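Local coordinates for protein immunoreactive 84kD antigen PG93 (Porphyromonas gingivalis, PDB 5M11) that is an essential bacterial surface component of the type IX secretion system and binds zinc and calcium ions, at residues 533-538 with 591-596; 551-556 with 568-573; 608-613 with 634-639. All coordinates share one frame; numbering follows the deposited sequence.

All three contacts lie in the C-terminal half of the chain, among consecutive antiparallel sheets arranged as propeller blades. Contact 1 joins the first strands of two neighbouring blades and is partly buried. Contact 2 lies within the earlier of these blades, pairs its third and fourth strands and is buried. Contact 3 is also buried and joins the later blade to the next. Their chemistry differs accordingly. Contact 1 is apolar packing without direct hydrogen bonds, contact 2 has a backbone-bonded pair, and contact 3 combines one backbone bond with leucine and isoleucine packing. Contacts 1 and 2 meet where Ile593 CD1 lies 3.8 Å from Ile552 CD1. Hydrogen bonds of Thr591 and Asp592 link contacts 1 and 3.

Contact 1 (533-538 with 591-596); sequences IYAMAV and TDIVVD
Strands 533-538 and 589-595 run side by side in the same direction, with an angle of 7° between the short segments. Each is the first strand of its antiparallel sheet, as in adjacent blades of a beta-propeller. No hydrogen bond joins 533-538 to 591-596. Side chains fill the gap instead. Ala535, Ala537, Ile593 and Val595 all point their CB atoms across it. Ile593 touches both alanines. Its CG1 branch stands beside the backbone N and anti to the carbonyl carbon (chi1 -47°). Together with the second torsion, this places Ile593 CD1 3.8 Å from Ala535 CB. The CG2 branch is anti to the backbone N and goes to the next alanine, with Ile593 CG2 4.0 Å from Ala537 CB. One isoleucine thus straddles two alanine methyls. Val595 has CG1 anti to its backbone N (chi1 179°). Val595 CG2 lies 4.2 Å from Ala537 CB. Ala535 CB also rests on the opposite backbone, 3.7 Å from Asp592 CA. Both strands carry a classic beta bulge here: Tyr534 and Ala535 face Gly547, and Thr591 and Asp592 face Ala604. Two polar atoms bond outside the two segments. Thr591 OG1 bonds to Ile636 O, and Asp592 OD2 to Leu639 N, both on strand 636-642 of the next sheet. Asp592 OD1 turns back to its own chain and accepts a weak bond from Ile593 N at 3.1 Å. Asp592 and Glu318 have each been seen to bind zinc in this protein, though that zinc is not bound to the chain in this model. The chemistry implies that between these segments the blades meet by apolar packing without directional bonds, while Thr591 and Asp592 direct their polar ends to the next sheet.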
loop_
_atom_site.group_PDB
_atom_site.type_symbol
_atom_site.label_atom_id
_atom_site.label_comp_id
_atom_site.label_asym_id
_atom_site.label_seq_id
_atom_site.Cartn_x
_atom_site.Cartn_y
_atom_site.Cartn_z
ATOM N N ILE A 533 -15.046 -14.711 11.186
ATOM C CA ILE A 533 -14.525 -15.353 9.970
ATOM C C ILE A 533 -14.295 -14.249 8.952
ATOM O O ILE A 533 -15.247 -13.566 8.571
ATOM C CB ILE A 533 -15.476 -16.455 9.422
ATOM C CG1 ILE A 533 -15.835 -17.515 10.488
ATOM C CG2 ILE A 533 -14.911 -17.095 8.140
ATOM C CD1 ILE A 533 -14.657 -18.335 11.039
ATOM N N TYR A 534 -13.037 -14.035 8.544
ATOM C CA TYR A 534 -12.711 -12.927 7.637
ATOM C C TYR A 534 -12.523 -13.365 6.207
ATOM O O TYR A 534 -12.835 -12.589 5.306
ATOM C CB TYR A 534 -11.447 -12.182 8.098
ATOM C CG TYR A 534 -11.497 -11.657 9.516
ATOM C CD1 TYR A 534 -12.346 -10.609 9.863
ATOM C CD2 TYR A 534 -10.660 -12.171 10.499
ATOM C CE1 TYR A 534 -12.382 -10.107 11.163
ATOM C CE2 TYR A 534 -10.697 -11.688 11.807
ATOM C CZ TYR A 534 -11.559 -10.652 12.134
ATOM O OH TYR A 534 -11.613 -10.172 13.422
ATOM N N ALA A 535 -12.004 -14.583 5.998
ATOM C CA ALA A 535 -11.710 -15.120 4.679
ATOM C C ALA A 535 -12.209 -16.539 4.514
ATOM O O ALA A 535 -12.278 -17.262 5.500
ATOM C CB ALA A 535 -10.211 -15.081 4.449
ATOM N N MET A 536 -12.525 -16.940 3.257
ATOM C CA MET A 536 -13.005 -18.273 2.816
ATOM C C MET A 536 -12.488 -18.617 1.425
ATOM O O MET A 536 -12.515 -17.747 0.553
ATOM C CB MET A 536 -14.524 -18.313 2.763
ATOM C CG MET A 536 -15.166 -18.299 4.089
ATOM S SD MET A 536 -16.933 -18.180 3.859
ATOM C CE MET A 536 -17.373 -18.270 5.444
ATOM N N ALA A 537 -12.054 -19.877 1.193
ATOM C CA ALA A 537 -11.534 -20.303 -0.107
ATOM C C ALA A 537 -11.806 -21.753 -0.359
ATOM O O ALA A 537 -11.562 -22.563 0.531
ATOM C CB ALA A 537 -10.031 -20.058 -0.174
ATOM N N VAL A 538 -12.247 -22.112 -1.577
ATOM C CA VAL A 538 -12.473 -23.521 -1.902
ATOM C C VAL A 538 -11.210 -24.080 -2.618
ATOM O O VAL A 538 -10.746 -23.533 -3.628
ATOM C CB VAL A 538 -13.818 -23.817 -2.644
ATOM C CG1 VAL A 538 -13.763 -23.532 -4.136
ATOM C CG2 VAL A 538 -14.291 -25.247 -2.374
ATOM N N THR A 591 -6.745 -12.328 7.036
ATOM C CA THR A 591 -7.561 -11.409 6.236
ATOM C C THR A 591 -7.949 -12.016 4.866
ATOM O O THR A 591 -9.075 -11.797 4.408
ATOM C CB THR A 591 -6.814 -10.092 6.067
ATOM O OG1 THR A 591 -5.545 -10.379 5.496
ATOM C CG2 THR A 591 -6.600 -9.367 7.380
ATOM N N ASP A 592 -7.029 -12.763 4.207
ATOM C CA ASP A 592 -7.333 -13.388 2.913
ATOM C C ASP A 592 -6.609 -14.713 2.715
ATOM O O ASP A 592 -5.566 -14.972 3.334
ATOM C CB ASP A 592 -7.043 -12.454 1.711
ATOM C CG ASP A 592 -8.071 -12.566 0.574
ATOM O OD1 ASP A 592 -9.013 -13.395 0.690
ATOM O OD2 ASP A 592 -7.957 -11.801 -0.410
ATOM N N ILE A 593 -7.207 -15.562 1.855
ATOM C CA ILE A 593 -6.714 -16.885 1.443
ATOM C C ILE A 593 -6.939 -17.018 -0.073
ATOM O O ILE A 593 -8.030 -16.739 -0.572
ATOM C CB ILE A 593 -7.339 -18.106 2.238
ATOM C CG1 ILE A 593 -7.340 -17.876 3.762
ATOM C CG2 ILE A 593 -6.622 -19.433 1.902
ATOM C CD1 ILE A 593 -8.483 -18.463 4.480
ATOM N N VAL A 594 -5.900 -17.481 -0.779
ATOM C CA VAL A 594 -5.872 -17.762 -2.211
ATOM C C VAL A 594 -5.229 -19.158 -2.377
ATOM O O VAL A 594 -4.350 -19.510 -1.588
ATOM C CB VAL A 594 -5.149 -16.617 -2.944
ATOM C CG1 VAL A 594 -4.420 -17.089 -4.191
ATOM C CG2 VAL A 594 -6.132 -15.508 -3.275
ATOM N N VAL A 595 -5.719 -19.977 -3.340
ATOM C CA VAL A 595 -5.229 -21.350 -3.534
ATOM C C VAL A 595 -4.522 -21.528 -4.912
ATOM O O VAL A 595 -5.091 -21.233 -5.977
ATOM C CB VAL A 595 -6.364 -22.397 -3.327
ATOM C CG1 VAL A 595 -5.863 -23.821 -3.560
ATOM C CG2 VAL A 595 -6.984 -22.278 -1.935
ATOM N N ASP A 596 -3.278 -22.050 -4.839
ATOM C CA ASP A 596 -2.337 -22.409 -5.913
ATOM C C ASP A 596 -2.872 -23.431 -6.902
ATOM O O ASP A 596 -3.803 -24.175 -6.611
ATOM C CB ASP A 596 -1.080 -23.079 -5.278
ATOM C CG ASP A 596 0.197 -22.267 -5.235
ATOM O OD1 ASP A 596 0.139 -21.049 -5.528
ATOM O OD2 ASP A 596 1.267 -22.851 -4.902
#

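Contact 2 (551-556 with 568-573); sequences GIFGVY and PIAVRP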
loop_
_atom_site.group_PDB
_atom_site.type_symbol
_atom_site.label_atom_id
_atom_site.label_comp_id
_atom_site.label_asym_id
_atom_site.label_seq_id
_atom_site.Cartn_x
_atom_site.Cartn_y
_atom_site.Cartn_z
ATOM N N GLY A 551 -6.702 -17.797 13.600
ATOM C CA GLY A 551 -5.974 -18.575 12.604
ATOM C C GLY A 551 -6.796 -19.147 11.465
ATOM O O GLY A 551 -7.891 -18.664 11.162
ATOM N N ILE A 552 -6.258 -20.191 10.824
ATOM C CA ILE A 552 -6.887 -20.834 9.673
ATOM C C ILE A 552 -7.388 -22.257 10.046
ATOM O O ILE A 552 -6.859 -22.868 10.973
ATOM C CB ILE A 552 -5.869 -20.823 8.487
ATOM C CG1 ILE A 552 -6.597 -20.913 7.129
ATOM C CG2 ILE A 552 -4.742 -21.882 8.639
ATOM C CD1 ILE A 552 -5.723 -20.646 5.893
ATOM N N PHE A 553 -8.425 -22.752 9.325
ATOM C CA PHE A 553 -9.056 -24.084 9.488
ATOM C C PHE A 553 -9.977 -24.412 8.304
ATOM O O PHE A 553 -10.669 -23.526 7.790
ATOM C CB PHE A 553 -9.833 -24.227 10.822
ATOM C CG PHE A 553 -10.788 -23.108 11.167
ATOM C CD1 PHE A 553 -12.116 -23.158 10.768
ATOM C CD2 PHE A 553 -10.358 -22.009 11.905
ATOM C CE1 PHE A 553 -12.997 -22.126 11.097
ATOM C CE2 PHE A 553 -11.235 -20.968 12.211
ATOM C CZ PHE A 553 -12.548 -21.037 11.814
ATOM N N GLY A 554 -9.972 -25.676 7.895
ATOM C CA GLY A 554 -10.754 -26.129 6.748
ATOM C C GLY A 554 -11.774 -27.236 6.967
ATOM O O GLY A 554 -11.538 -28.204 7.715
ATOM N N VAL A 555 -12.922 -27.098 6.273
ATOM C CA VAL A 555 -14.012 -28.066 6.279
ATOM C C VAL A 555 -13.828 -28.952 5.047
ATOM O O VAL A 555 -13.859 -28.446 3.925
ATOM C CB VAL A 555 -15.419 -27.400 6.321
ATOM C CG1 VAL A 555 -16.525 -28.452 6.419
ATOM C CG2 VAL A 555 -15.527 -26.408 7.470
ATOM N N TYR A 556 -13.623 -30.262 5.250
ATOM C CA TYR A 556 -13.483 -31.196 4.134
ATOM C C TYR A 556 -14.900 -31.513 3.561
ATOM O O TYR A 556 -15.908 -31.297 4.253
ATOM C CB TYR A 556 -12.714 -32.446 4.596
ATOM C CG TYR A 556 -11.216 -32.224 4.636
ATOM C CD1 TYR A 556 -10.361 -32.949 3.812
ATOM C CD2 TYR A 556 -10.656 -31.244 5.458
ATOM C CE1 TYR A 556 -8.980 -32.727 3.823
ATOM C CE2 TYR A 556 -9.281 -31.003 5.467
ATOM C CZ TYR A 556 -8.447 -31.744 4.646
ATOM O OH TYR A 556 -7.097 -31.496 4.649
ATOM N N PRO A 568 -20.912 -29.231 10.765
ATOM C CA PRO A 568 -19.649 -29.408 10.025
ATOM C C PRO A 568 -18.399 -29.382 10.893
ATOM O O PRO A 568 -18.279 -28.562 11.811
ATOM C CB PRO A 568 -19.637 -28.246 9.017
ATOM C CG PRO A 568 -20.784 -27.346 9.406
ATOM C CD PRO A 568 -21.772 -28.228 10.109
ATOM N N ILE A 569 -17.487 -30.326 10.601
ATOM C CA ILE A 569 -16.203 -30.481 11.270
ATOM C C ILE A 569 -15.140 -29.666 10.509
ATOM O O ILE A 569 -14.963 -29.817 9.290
ATOM C CB ILE A 569 -15.804 -31.973 11.428
ATOM C CG1 ILE A 569 -16.878 -32.763 12.212
ATOM C CG2 ILE A 569 -14.418 -32.113 12.080
ATOM C CD1 ILE A 569 -17.069 -34.214 11.783
ATOM N N ALA A 570 -14.462 -28.775 11.271
ATOM C CA ALA A 570 -13.345 -27.910 10.884
ATOM C C ALA A 570 -12.064 -28.513 11.392
ATOM O O ALA A 570 -12.008 -28.962 12.538
ATOM C CB ALA A 570 -13.529 -26.519 11.464
ATOM N N VAL A 571 -11.050 -28.570 10.529
ATOM C CA VAL A 571 -9.737 -29.128 10.864
ATOM C C VAL A 571 -8.728 -27.987 11.018
ATOM O O VAL A 571 -8.474 -27.253 10.047
ATOM C CB VAL A 571 -9.248 -30.171 9.813
ATOM C CG1 VAL A 571 -7.853 -30.693 10.153
ATOM C CG2 VAL A 571 -10.238 -31.323 9.648
ATOM N N ARG A 572 -8.160 -27.840 12.235
ATOM C CA ARG A 572 -7.104 -26.855 12.504
ATOM C C ARG A 572 -5.779 -27.534 12.159
ATOM O O ARG A 572 -5.474 -28.587 12.733
ATOM C CB ARG A 572 -7.131 -26.321 13.943
ATOM C CG ARG A 572 -8.282 -25.375 14.219
ATOM C CD ARG A 572 -8.173 -24.774 15.602
ATOM N NE ARG A 572 -7.309 -23.595 15.602
ATOM C CZ ARG A 572 -7.182 -22.758 16.627
ATOM N NH1 ARG A 572 -7.862 -22.961 17.750
ATOM N NH2 ARG A 572 -6.381 -21.707 16.534
ATOM N N PRO A 573 -5.046 -27.024 11.137
ATOM C CA PRO A 573 -3.813 -27.696 10.705
ATOM C C PRO A 573 -2.789 -27.803 11.825
ATOM O O PRO A 573 -2.663 -26.892 12.645
ATOM C CB PRO A 573 -3.305 -26.809 9.561
ATOM C CG PRO A 573 -4.478 -26.054 9.106
ATOM C CD PRO A 573 -5.293 -25.813 10.331
#
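Strand 551-555 and the weakly bonded strand about 570-571 are the third and fourth strands of one propeller-like antiparallel sheet. Gly554 and Val571 form an antiparallel hydrogen-bonded pair. Gly554 N donates to Val571 O over 3.1 Å (157° at the hydrogen). Val571 N returns a bond of 2.9 Å to Gly554 O (159°). Both bonds are fairly straight, but each donor sits above the plane of the carbonyl it meets. Val571 O is also approached by Phe553 CA at 3.3 Å in a CA-H...O contact. Apolar contacts flank the pair. Phe553 holds its ring in the crowded position between backbone N and carbonyl carbon (chi1 49°). From there Phe553 CD1 reaches Ala570 CB at 3.7 Å, and the ring also meets that of His530. The aliphatic part of Arg572 runs past the base of the same residue, with Arg572 CG 3.9 Å from Phe553 CB. Val555 crosses Pro568 obliquely, its CG1 branch anti to the backbone N and facing the proline CB. Ile552 turns CG2 to the ring of Pro573, 4.2 Å from Pro573 CG. Tyr556 swings back at the strand end and brings CD2 to 4.2 Å from Val571 CG2. The Arg572 chain bends at its third torsion, and NH2 makes a salt bridge with Asp586, outside the segments. The implication is a short pairing: one glycine-valine pair supplies both cross-strand bonds between the segments. Beyond it the nitrogen of Pro573 has no hydrogen to donate, and the segments are held instead by proline, valine and phenylalanine packing.

Contact 3 (608-613 with 634-639); sequences TGLYLL and NNILSL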
loop_
_atom_site.group_PDB
_atom_site.type_symbol
_atom_site.label_atom_id
_atom_site.label_comp_id
_atom_site.label_asym_id
_atom_site.label_seq_id
_atom_site.Cartn_x
_atom_site.Cartn_y
_atom_site.Cartn_z
ATOM N N THR A 608 1.480 -10.160 10.559
ATOM C CA THR A 608 2.579 -11.152 10.607
ATOM C C THR A 608 3.086 -11.551 9.182
ATOM O O THR A 608 3.764 -12.573 9.012
ATOM C CB THR A 608 2.188 -12.400 11.445
ATOM O OG1 THR A 608 1.100 -13.090 10.824
ATOM C CG2 THR A 608 1.858 -12.070 12.897
ATOM N N GLY A 609 2.774 -10.723 8.194
ATOM C CA GLY A 609 3.212 -10.926 6.822
ATOM C C GLY A 609 2.378 -11.887 6.007
ATOM O O GLY A 609 1.173 -12.032 6.230
ATOM N N LEU A 610 3.038 -12.518 5.022
ATOM C CA LEU A 610 2.470 -13.458 4.061
ATOM C C LEU A 610 3.027 -14.858 4.279
ATOM O O LEU A 610 4.229 -15.031 4.433
ATOM C CB LEU A 610 2.788 -12.968 2.618
ATOM C CG LEU A 610 2.232 -13.783 1.428
ATOM C CD1 LEU A 610 0.790 -13.467 1.180
ATOM C CD2 LEU A 610 3.039 -13.527 0.167
ATOM N N TYR A 611 2.151 -15.858 4.222
ATOM C CA TYR A 611 2.529 -17.261 4.374
ATOM C C TYR A 611 2.148 -18.074 3.162
ATOM O O TYR A 611 1.137 -17.792 2.524
ATOM C CB TYR A 611 1.833 -17.875 5.596
ATOM C CG TYR A 611 2.282 -17.319 6.924
ATOM C CD1 TYR A 611 3.326 -17.905 7.628
ATOM C CD2 TYR A 611 1.606 -16.257 7.520
ATOM C CE1 TYR A 611 3.705 -17.435 8.881
ATOM C CE2 TYR A 611 1.986 -15.768 8.765
ATOM C CZ TYR A 611 3.053 -16.346 9.433
ATOM O OH TYR A 611 3.461 -15.847 10.647
ATOM N N LEU A 612 2.937 -19.110 2.879
ATOM C CA LEU A 612 2.663 -20.091 1.840
ATOM C C LEU A 612 2.583 -21.409 2.554
ATOM O O LEU A 612 3.570 -21.810 3.169
ATOM C CB LEU A 612 3.731 -20.086 0.718
ATOM C CG LEU A 612 3.740 -21.279 -0.284
ATOM C CD1 LEU A 612 2.424 -21.417 -1.048
ATOM C CD2 LEU A 612 4.878 -21.143 -1.267
ATOM N N LEU A 613 1.414 -22.051 2.546
ATOM C CA LEU A 613 1.219 -23.335 3.231
ATOM C C LEU A 613 1.019 -24.478 2.228
ATOM O O LEU A 613 0.643 -24.232 1.087
ATOM C CB LEU A 613 0.022 -23.268 4.205
ATOM C CG LEU A 613 -0.005 -22.129 5.237
ATOM C CD1 LEU A 613 -1.291 -22.158 6.038
ATOM C CD2 LEU A 613 1.196 -22.182 6.175
ATOM N N ASN A 634 3.512 -5.625 6.864
ATOM C CA ASN A 634 3.128 -6.915 7.460
ATOM C C ASN A 634 1.591 -7.026 7.569
ATOM O O ASN A 634 1.084 -8.121 7.809
ATOM C CB ASN A 634 3.775 -7.120 8.844
ATOM C CG ASN A 634 5.275 -7.325 8.835
ATOM O OD1 ASN A 634 5.846 -7.922 7.916
ATOM N ND2 ASN A 634 5.940 -6.879 9.900
ATOM N N ASN A 635 0.860 -5.892 7.409
ATOM C CA ASN A 635 -0.597 -5.858 7.440
ATOM C C ASN A 635 -1.111 -5.878 5.985
ATOM O O ASN A 635 -1.058 -4.862 5.276
ATOM C CB ASN A 635 -1.125 -4.655 8.250
ATOM C CG ASN A 635 -2.641 -4.539 8.372
ATOM O OD1 ASN A 635 -3.431 -5.401 7.930
ATOM N ND2 ASN A 635 -3.085 -3.446 8.979
ATOM N N ILE A 636 -1.554 -7.083 5.546
ATOM C CA ILE A 636 -2.080 -7.375 4.212
ATOM C C ILE A 636 -3.596 -7.439 4.304
ATOM O O ILE A 636 -4.129 -8.183 5.118
ATOM C CB ILE A 636 -1.477 -8.684 3.614
ATOM C CG1 ILE A 636 0.062 -8.726 3.768
ATOM C CG2 ILE A 636 -1.918 -8.885 2.130
ATOM C CD1 ILE A 636 0.668 -10.084 3.605
ATOM N N LEU A 637 -4.277 -6.670 3.456
ATOM C CA LEU A 637 -5.733 -6.531 3.435
ATOM C C LEU A 637 -6.413 -7.474 2.448
ATOM O O LEU A 637 -7.542 -7.910 2.707
ATOM C CB LEU A 637 -6.091 -5.070 3.087
ATOM C CG LEU A 637 -6.244 -4.116 4.279
ATOM C CD1 LEU A 637 -4.905 -3.768 4.914
ATOM C CD2 LEU A 637 -6.968 -2.860 3.871
ATOM N N SER A 638 -5.733 -7.757 1.303
ATOM C CA SER A 638 -6.239 -8.605 0.227
ATOM C C SER A 638 -5.129 -9.337 -0.560
ATOM O O SER A 638 -3.952 -8.979 -0.490
ATOM C CB SER A 638 -7.072 -7.769 -0.739
ATOM O OG SER A 638 -6.352 -6.646 -1.217
ATOM N N LEU A 639 -5.549 -10.372 -1.311
ATOM C CA LEU A 639 -4.780 -11.222 -2.225
ATOM C C LEU A 639 -5.590 -11.478 -3.544
ATOM O O LEU A 639 -6.826 -11.344 -3.564
ATOM C CB LEU A 639 -4.416 -12.571 -1.557
ATOM C CG LEU A 639 -3.380 -12.597 -0.422
ATOM C CD1 LEU A 639 -3.167 -14.003 0.072
ATOM C CD2 LEU A 639 -2.036 -11.966 -0.830
#
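This is a blade-to-blade contact of the beta-propeller type, buried between two successive antiparallel sheets. Strand 610-613 is the third strand of the earlier sheet, and strand 636-642 is an end strand of the next sheet. That next sheet also takes in strand 13-16 from the N-terminal end of the chain. The segments do not pair as strands. A single backbone hydrogen bond joins their loop ends. Gly609 N donates to Asn634 O over 3.1 Å (152° at the hydrogen), lying in the carbonyl plane on a lone pair. Gly609 has a positive phi, a conformation that glycine takes easily. Asn634 uses its side chain elsewhere, bonding Val626 N through OD1 and Glu627 through ND2. Apolar side chains close the rest. Ile636 points its CB at 608-613, with CG1 beside the backbone N. Ile636 CD1 lies over the Gly609-Leu610 peptide and 3.7 Å from Leu610 CB. Leu610 holds CG anti to its backbone N (chi1 -178°) and crosses Leu639 obliquely. There the branch ends meet, Leu610 CD1 lying 3.8 Å from Leu639 CD2.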